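Local coordinates for protein 2-(hydroxymethyl)glutarate dehydrogenase (Eubacterium barkeri, PDB 3CKY) that catalyses the NAD-dependent interconversion of 2-formylglutarate and (S)-2-hydroxymethylglutarate, a step in the fermentation of nicotinate, at residues A[137-142]-A[171-176]; A[118-123]-A[144-149]; A[153-156]-A[160-163]. All coordinates share one frame; numbering follows the deposited sequence.

Contact 1 of 3, residues A[137-142]-A[171-176]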
# COMPACT_ATOMS: atom_id res chain seq x y z
N THR A 137 -0.10 -33.32 -3.98
CA THR A 137 0.25 -32.98 -2.60
C THR A 137 -1.01 -32.48 -1.93
O THR A 137 -1.69 -31.61 -2.45
CB THR A 137 1.36 -31.92 -2.53
OG1 THR A 137 2.57 -32.49 -3.06
CG2 THR A 137 1.61 -31.48 -1.09
N ILE A 138 -1.33 -33.06 -0.78
CA ILE A 138 -2.56 -32.76 -0.08
C ILE A 138 -2.25 -32.25 1.32
O ILE A 138 -1.56 -32.92 2.09
CB ILE A 138 -3.49 -34.00 -0.01
CG1 ILE A 138 -3.78 -34.52 -1.43
CG2 ILE A 138 -4.78 -33.66 0.75
CD1 ILE A 138 -4.73 -35.71 -1.51
N MET A 139 -2.74 -31.04 1.62
CA MET A 139 -2.46 -30.38 2.89
C MET A 139 -3.73 -30.39 3.74
O MET A 139 -4.72 -29.75 3.39
CB MET A 139 -1.97 -28.96 2.63
CG MET A 139 -0.63 -28.88 1.84
SD MET A 139 -0.56 -27.54 0.59
CE MET A 139 -1.84 -28.11 -0.53
N VAL A 140 -3.68 -31.10 4.87
CA VAL A 140 -4.89 -31.41 5.64
C VAL A 140 -4.94 -30.70 6.99
O VAL A 140 -3.98 -30.74 7.77
CB VAL A 140 -5.02 -32.93 5.89
CG1 VAL A 140 -6.34 -33.25 6.59
CG2 VAL A 140 -4.91 -33.70 4.57
N GLY A 141 -6.07 -30.05 7.26
CA GLY A 141 -6.37 -29.46 8.56
C GLY A 141 -7.45 -30.28 9.22
O GLY A 141 -8.58 -30.31 8.75
N ALA A 142 -7.10 -30.97 10.31
CA ALA A 142 -8.05 -31.86 10.98
C ALA A 142 -7.52 -32.30 12.34
O ALA A 142 -6.38 -32.02 12.68
CB ALA A 142 -8.32 -33.08 10.10
N ASP A 171 -5.91 -25.11 4.33
CA ASP A 171 -6.27 -23.85 3.66
C ASP A 171 -5.20 -22.78 3.88
O ASP A 171 -4.79 -22.09 2.94
CB ASP A 171 -7.59 -23.31 4.18
CG ASP A 171 -8.77 -24.16 3.79
OD1 ASP A 171 -8.72 -24.82 2.74
OD2 ASP A 171 -9.74 -24.17 4.56
N ALA A 172 -4.75 -22.68 5.13
CA ALA A 172 -3.77 -21.71 5.54
C ALA A 172 -2.43 -21.81 4.79
O ALA A 172 -1.89 -20.77 4.35
CB ALA A 172 -3.52 -21.82 7.06
N VAL A 173 -1.90 -23.03 4.66
CA VAL A 173 -0.55 -23.21 4.14
C VAL A 173 -0.54 -22.94 2.64
O VAL A 173 0.40 -22.35 2.11
CB VAL A 173 0.07 -24.61 4.51
CG1 VAL A 173 -0.54 -25.75 3.67
CG2 VAL A 173 1.61 -24.57 4.40
N LYS A 174 -1.61 -23.38 1.99
CA LYS A 174 -1.83 -23.08 0.57
C LYS A 174 -1.87 -21.56 0.35
O LYS A 174 -1.17 -21.04 -0.48
CB LYS A 174 -3.15 -23.73 0.13
CG LYS A 174 -3.55 -23.52 -1.31
CD LYS A 174 -3.17 -24.70 -2.18
CE LYS A 174 -3.47 -24.43 -3.68
NZ LYS A 174 -2.80 -25.47 -4.56
N ILE A 175 -2.70 -20.88 1.13
CA ILE A 175 -2.81 -19.42 1.05
C ILE A 175 -1.45 -18.72 1.23
O ILE A 175 -1.12 -17.78 0.49
CB ILE A 175 -3.83 -18.91 2.08
CG1 ILE A 175 -5.26 -19.23 1.62
CG2 ILE A 175 -3.65 -17.44 2.31
CD1 ILE A 175 -6.33 -19.07 2.68
N VAL A 176 -0.66 -19.20 2.19
CA VAL A 176 0.65 -18.62 2.48
C VAL A 176 1.64 -18.88 1.35
O VAL A 176 2.42 -17.99 0.98
CB VAL A 176 1.23 -19.12 3.81
CG1 VAL A 176 2.68 -18.69 3.96
CG2 VAL A 176 0.38 -18.62 5.00

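Contact 2 of 3, residues A[118-123]-A[144-149]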
# COMPACT_ATOMS: atom_id res chain seq x y z
N ASP A 118 -17.75 -34.66 10.51
CA ASP A 118 -16.39 -34.12 10.52
C ASP A 118 -16.14 -33.35 9.22
O ASP A 118 -16.42 -33.86 8.14
CB ASP A 118 -15.36 -35.24 10.67
CG ASP A 118 -15.42 -35.91 12.02
OD1 ASP A 118 -15.49 -35.17 13.03
OD2 ASP A 118 -15.39 -37.16 12.08
N TYR A 119 -15.64 -32.13 9.35
CA TYR A 119 -15.39 -31.26 8.20
C TYR A 119 -13.91 -30.89 8.13
O TYR A 119 -13.38 -30.27 9.06
CB TYR A 119 -16.25 -30.00 8.31
CG TYR A 119 -16.49 -29.32 6.98
CD1 TYR A 119 -17.68 -29.53 6.28
CD2 TYR A 119 -15.52 -28.50 6.40
CE1 TYR A 119 -17.91 -28.93 5.06
CE2 TYR A 119 -15.75 -27.88 5.16
CZ TYR A 119 -16.95 -28.10 4.50
OH TYR A 119 -17.21 -27.51 3.28
N VAL A 120 -13.24 -31.28 7.05
CA VAL A 120 -11.79 -31.09 6.96
C VAL A 120 -11.40 -30.34 5.69
O VAL A 120 -11.91 -30.61 4.60
CB VAL A 120 -11.00 -32.44 7.04
CG1 VAL A 120 -11.74 -33.45 7.92
CG2 VAL A 120 -10.75 -33.03 5.67
N ASP A 121 -10.52 -29.36 5.85
CA ASP A 121 -9.94 -28.67 4.71
C ASP A 121 -8.77 -29.51 4.22
O ASP A 121 -7.90 -29.88 5.00
CB ASP A 121 -9.49 -27.24 5.04
CG ASP A 121 -8.57 -27.16 6.25
OD1 ASP A 121 -8.96 -27.69 7.31
OD2 ASP A 121 -7.48 -26.55 6.14
N ALA A 122 -8.78 -29.83 2.93
CA ALA A 122 -7.70 -30.62 2.31
C ALA A 122 -7.38 -30.09 0.91
O ALA A 122 -7.48 -30.81 -0.08
CB ALA A 122 -8.08 -32.09 2.26
N PRO A 123 -6.99 -28.82 0.83
CA PRO A 123 -6.59 -28.29 -0.47
C PRO A 123 -5.38 -29.04 -1.03
O PRO A 123 -4.55 -29.58 -0.27
CB PRO A 123 -6.25 -26.84 -0.18
CG PRO A 123 -5.95 -26.81 1.27
CD PRO A 123 -6.85 -27.81 1.89
N GLU A 144 -6.24 -35.33 14.88
CA GLU A 144 -5.41 -36.50 14.63
C GLU A 144 -6.26 -37.71 14.26
O GLU A 144 -5.96 -38.41 13.30
CB GLU A 144 -4.54 -36.81 15.86
CG GLU A 144 -3.53 -37.94 15.65
CD GLU A 144 -2.69 -37.76 14.39
OE1 GLU A 144 -2.18 -36.65 14.16
OE2 GLU A 144 -2.55 -38.74 13.62
N ALA A 145 -7.33 -37.93 15.03
CA ALA A 145 -8.24 -39.05 14.80
C ALA A 145 -8.85 -39.03 13.40
O ALA A 145 -8.91 -40.06 12.74
CB ALA A 145 -9.35 -39.04 15.85
N VAL A 146 -9.29 -37.85 12.97
CA VAL A 146 -9.93 -37.70 11.66
C VAL A 146 -8.92 -37.83 10.52
O VAL A 146 -9.24 -38.36 9.45
CB VAL A 146 -10.69 -36.35 11.56
CG1 VAL A 146 -11.19 -36.11 10.14
CG2 VAL A 146 -11.86 -36.31 12.54
N PHE A 147 -7.70 -37.34 10.72
CA PHE A 147 -6.65 -37.50 9.71
C PHE A 147 -6.33 -38.97 9.47
O PHE A 147 -6.25 -39.40 8.32
CB PHE A 147 -5.36 -36.76 10.10
CG PHE A 147 -4.24 -36.96 9.11
CD1 PHE A 147 -4.22 -36.26 7.91
CD2 PHE A 147 -3.22 -37.87 9.37
CE1 PHE A 147 -3.19 -36.45 6.98
CE2 PHE A 147 -2.19 -38.06 8.45
CZ PHE A 147 -2.17 -37.35 7.26
N GLU A 148 -6.15 -39.73 10.55
CA GLU A 148 -5.87 -41.17 10.44
C GLU A 148 -7.02 -41.88 9.73
O GLU A 148 -6.80 -42.78 8.92
CB GLU A 148 -5.66 -41.80 11.82
CG GLU A 148 -4.38 -41.35 12.51
CD GLU A 148 -4.34 -41.75 13.98
OE1 GLU A 148 -3.72 -41.02 14.76
OE2 GLU A 148 -4.92 -42.80 14.35
N LYS A 149 -8.24 -41.47 10.05
CA LYS A 149 -9.44 -42.00 9.42
C LYS A 149 -9.37 -41.86 7.90
O LYS A 149 -9.54 -42.84 7.18
CB LYS A 149 -10.67 -41.28 9.98
CG LYS A 149 -12.00 -42.00 9.78
CD LYS A 149 -13.03 -41.53 10.81
CE LYS A 149 -14.36 -42.27 10.66
NZ LYS A 149 -15.30 -42.02 11.81

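Contact 3 of 3, residues A[153-156]-A[160-163]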
# COMPACT_ATOMS: atom_id res chain seq x y z
N VAL A 153 -7.45 -43.23 2.23
CA VAL A 153 -8.16 -42.79 1.02
C VAL A 153 -7.39 -41.66 0.33
O VAL A 153 -7.23 -41.67 -0.88
CB VAL A 153 -9.62 -42.36 1.35
CG1 VAL A 153 -10.31 -41.76 0.13
CG2 VAL A 153 -10.40 -43.55 1.88
N LEU A 154 -6.93 -40.69 1.11
CA LEU A 154 -6.08 -39.61 0.61
C LEU A 154 -4.84 -40.16 -0.10
O LEU A 154 -4.40 -39.62 -1.11
CB LEU A 154 -5.65 -38.69 1.76
CG LEU A 154 -6.47 -37.43 2.07
CD1 LEU A 154 -7.92 -37.53 1.60
CD2 LEU A 154 -6.39 -37.12 3.56
N SER A 155 -4.28 -41.24 0.44
CA SER A 155 -3.06 -41.84 -0.08
C SER A 155 -3.22 -42.50 -1.45
O SER A 155 -2.23 -42.74 -2.13
CB SER A 155 -2.49 -42.84 0.92
OG SER A 155 -2.06 -42.16 2.09
N VAL A 156 -4.46 -42.81 -1.85
CA VAL A 156 -4.71 -43.31 -3.21
C VAL A 156 -4.69 -42.16 -4.22
O VAL A 156 -4.09 -42.28 -5.28
CB VAL A 156 -6.03 -44.13 -3.33
CG1 VAL A 156 -7.21 -43.36 -2.81
CG2 VAL A 156 -6.29 -44.52 -4.78
N ASP A 160 2.23 -37.02 -1.50
CA ASP A 160 2.62 -36.37 -0.25
C ASP A 160 1.40 -35.83 0.48
O ASP A 160 0.85 -34.78 0.12
CB ASP A 160 3.62 -35.25 -0.51
CG ASP A 160 4.98 -35.76 -0.98
OD1 ASP A 160 5.24 -36.97 -0.82
OD2 ASP A 160 5.78 -34.96 -1.49
N ILE A 161 0.98 -36.57 1.51
CA ILE A 161 -0.19 -36.20 2.31
C ILE A 161 0.30 -35.60 3.62
O ILE A 161 0.88 -36.30 4.45
CB ILE A 161 -1.09 -37.42 2.61
CG1 ILE A 161 -1.40 -38.21 1.33
CG2 ILE A 161 -2.39 -36.97 3.32
CD1 ILE A 161 -1.96 -37.37 0.20
N TYR A 162 0.07 -34.30 3.80
CA TYR A 162 0.52 -33.59 5.00
C TYR A 162 -0.62 -33.34 5.97
O TYR A 162 -1.68 -32.81 5.58
CB TYR A 162 1.14 -32.26 4.62
CG TYR A 162 2.45 -32.37 3.89
CD1 TYR A 162 3.64 -32.47 4.59
CD2 TYR A 162 2.49 -32.35 2.50
CE1 TYR A 162 4.85 -32.55 3.92
CE2 TYR A 162 3.70 -32.43 1.82
CZ TYR A 162 4.87 -32.54 2.53
OH TYR A 162 6.09 -32.62 1.88
N HIS A 163 -0.40 -33.73 7.22
CA HIS A 163 -1.25 -33.32 8.32
C HIS A 163 -0.64 -32.03 8.87
O HIS A 163 0.24 -32.07 9.73
CB HIS A 163 -1.35 -34.42 9.38
CG HIS A 163 -2.28 -34.09 10.50
ND1 HIS A 163 -3.35 -33.23 10.35
CD2 HIS A 163 -2.31 -34.50 11.79
CE1 HIS A 163 -3.99 -33.12 11.50
NE2 HIS A 163 -3.38 -33.89 12.39

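Contact 1 of 3, residues A[137-142]-A[171-176]
Met139, on the central part of strand 136-141, reaches across to Val173 and Lys174 on the opening turns of the long helix 169-197. The dense part of the contact is the pairing with Val173. One methyl of the valine, CG1, takes nearly the whole of the methionine chain: it lies 3.7 Å from Met139 CB, 3.6 Å from Met139 CG and 3.6 Å from Met139 SD. With chi1 at 75°, Val173 holds CG1 between its own backbone N and carbonyl carbon, where the methyl faces the strand. The two side chains cross at about a right angle, so a single methyl is pressed against the flank of a chain that runs past it.

Beyond the sulfur the fit relaxes. Met139 bends at chi2 and again at chi3 (-65°), which carries CE round to Lys174, yet CE comes no nearer to Lys174 CD than 4.0 Å. This is the partly exposed side of the contact. The aliphatic part of the lysine brushes the methionine, while its NZ is hydrogen-bonded to the backbone O of Val124. Ile208 of a second subunit packs on Met139 and Leu200 of that subunit on Val173, so the apolar side joins the tetramer's subunit interface. Lys174 is probably an active-site residue, as in related enzymes, and its side chain lies about 6 Å from that of Ser99, a probable NAD(+)-binding residue. This place beside the Rossmann-type sheet matches the catalytic cleft of the beta-hydroxyacid dehydrogenases, where a lysine from this helix lies between the domains.

Contact 2 of 3, residues A[118-123]-A[144-149]
This is a small helix-on-sheet contact, carried on the helix side mainly by Val146, in the first turns of helix 144-157 where that helix lies over strand 118-125. The strand offers Asp118 and Val120, two residues apart and both with their CB directed at the helix, and the valine divides its methyls between them. CG1 of Val146 meets CG1 of Val120 at 3.5 Å, the two side chains sliding past each other in opposite directions. CG2 of Val146 sits against the carboxylate of Asp118, 3.6 Å from its CG and at much the same distance from both oxygens (3.8 Å to OD1 and 3.7 Å to OD2), so the methyl rests on the flat of the group.

A chi1 of 172° on Val146 puts CG1 anti to the backbone N and CG2 beside it, spreading the fork along the strand. Lys149, one turn further along the helix, brings its NZ to 4.9 Å from Asp118 OD2; the charges are opposite but do not touch, and any attraction is probably modest at this partly exposed edge. Val120 also packs against Val93 and Val95 of the neighbouring strand 93-96. Ser143 OG accepts a hydrogen bond from Val146 N at the start of the helix. Branched aliphatic side chains joining a covering helix to the strands beneath are characteristic of the layered alpha/beta architecture of Rossmann-type dinucleotide-binding domains.

Contact 3 of 3, residues A[153-156]-A[160-163]
Ile161 meets Leu154 and Ser155 a short way after the chain leaves helix 144-157 and turns into the edge strand 158-165. Just ahead of it, Asp160 stands clear of the helix and, like Tyr162 two residues later, meets a second subunit: Lys211 there forms a salt bridge with Asp160 and a hydrogen bond with Tyr162 OH, which is also hydrogen-bonded to Glu207 of that subunit. Ile161 then turns its CB toward the helix and sets one branch on the Leu154 side chain and the other on its peptide. CG2 lies 4.0 Å from both CB and CD2 of Leu154. The other branch, with CG1 beside the backbone N at chi1 -50°, carries CD1 to the peptide of the same leucine, 3.6 Å from Leu154 O. Ser155 closes the flank more loosely, its OG 4.1 Å from Ile161 CG1 while that hydroxyl is hydrogen-bonded to the backbone O of Gln151. The helix thus packs on the strand that follows it, within the beta-alpha-beta crossover formed by strand 136-141, helix 144-157 and strand 158-165. Beyond Tyr162, His163 stacks its ring on that of Phe147, near the beginning of the same helix.

In the fold
Strand 136-141 ties the three contacts together, with strand 118-125 antiparallel on one edge and strand 158-165 parallel on the other. Gly141 N to Asp121 O, 2.9 Å, joins contact 1 to contact 2; Val140 N to Tyr162 O, 2.7 Å, joins it to contact 3. Contacts 2 and 3 share helix 144-157. Met139 and the next residue, Val140, point to helix 169-197 and helix 144-157 respectively, so these helices pack on opposite faces of the strand. Asp171 N reaches Asp121 OD2 at 2.8 Å, linking helix 169-197 to strand 118-125. Contact 1 holds the probable catalytic Lys174; the side chains of Val120 and Leu154 lie about 12 and 8 Å from that of Met19, a probable NAD(+)-binding residue.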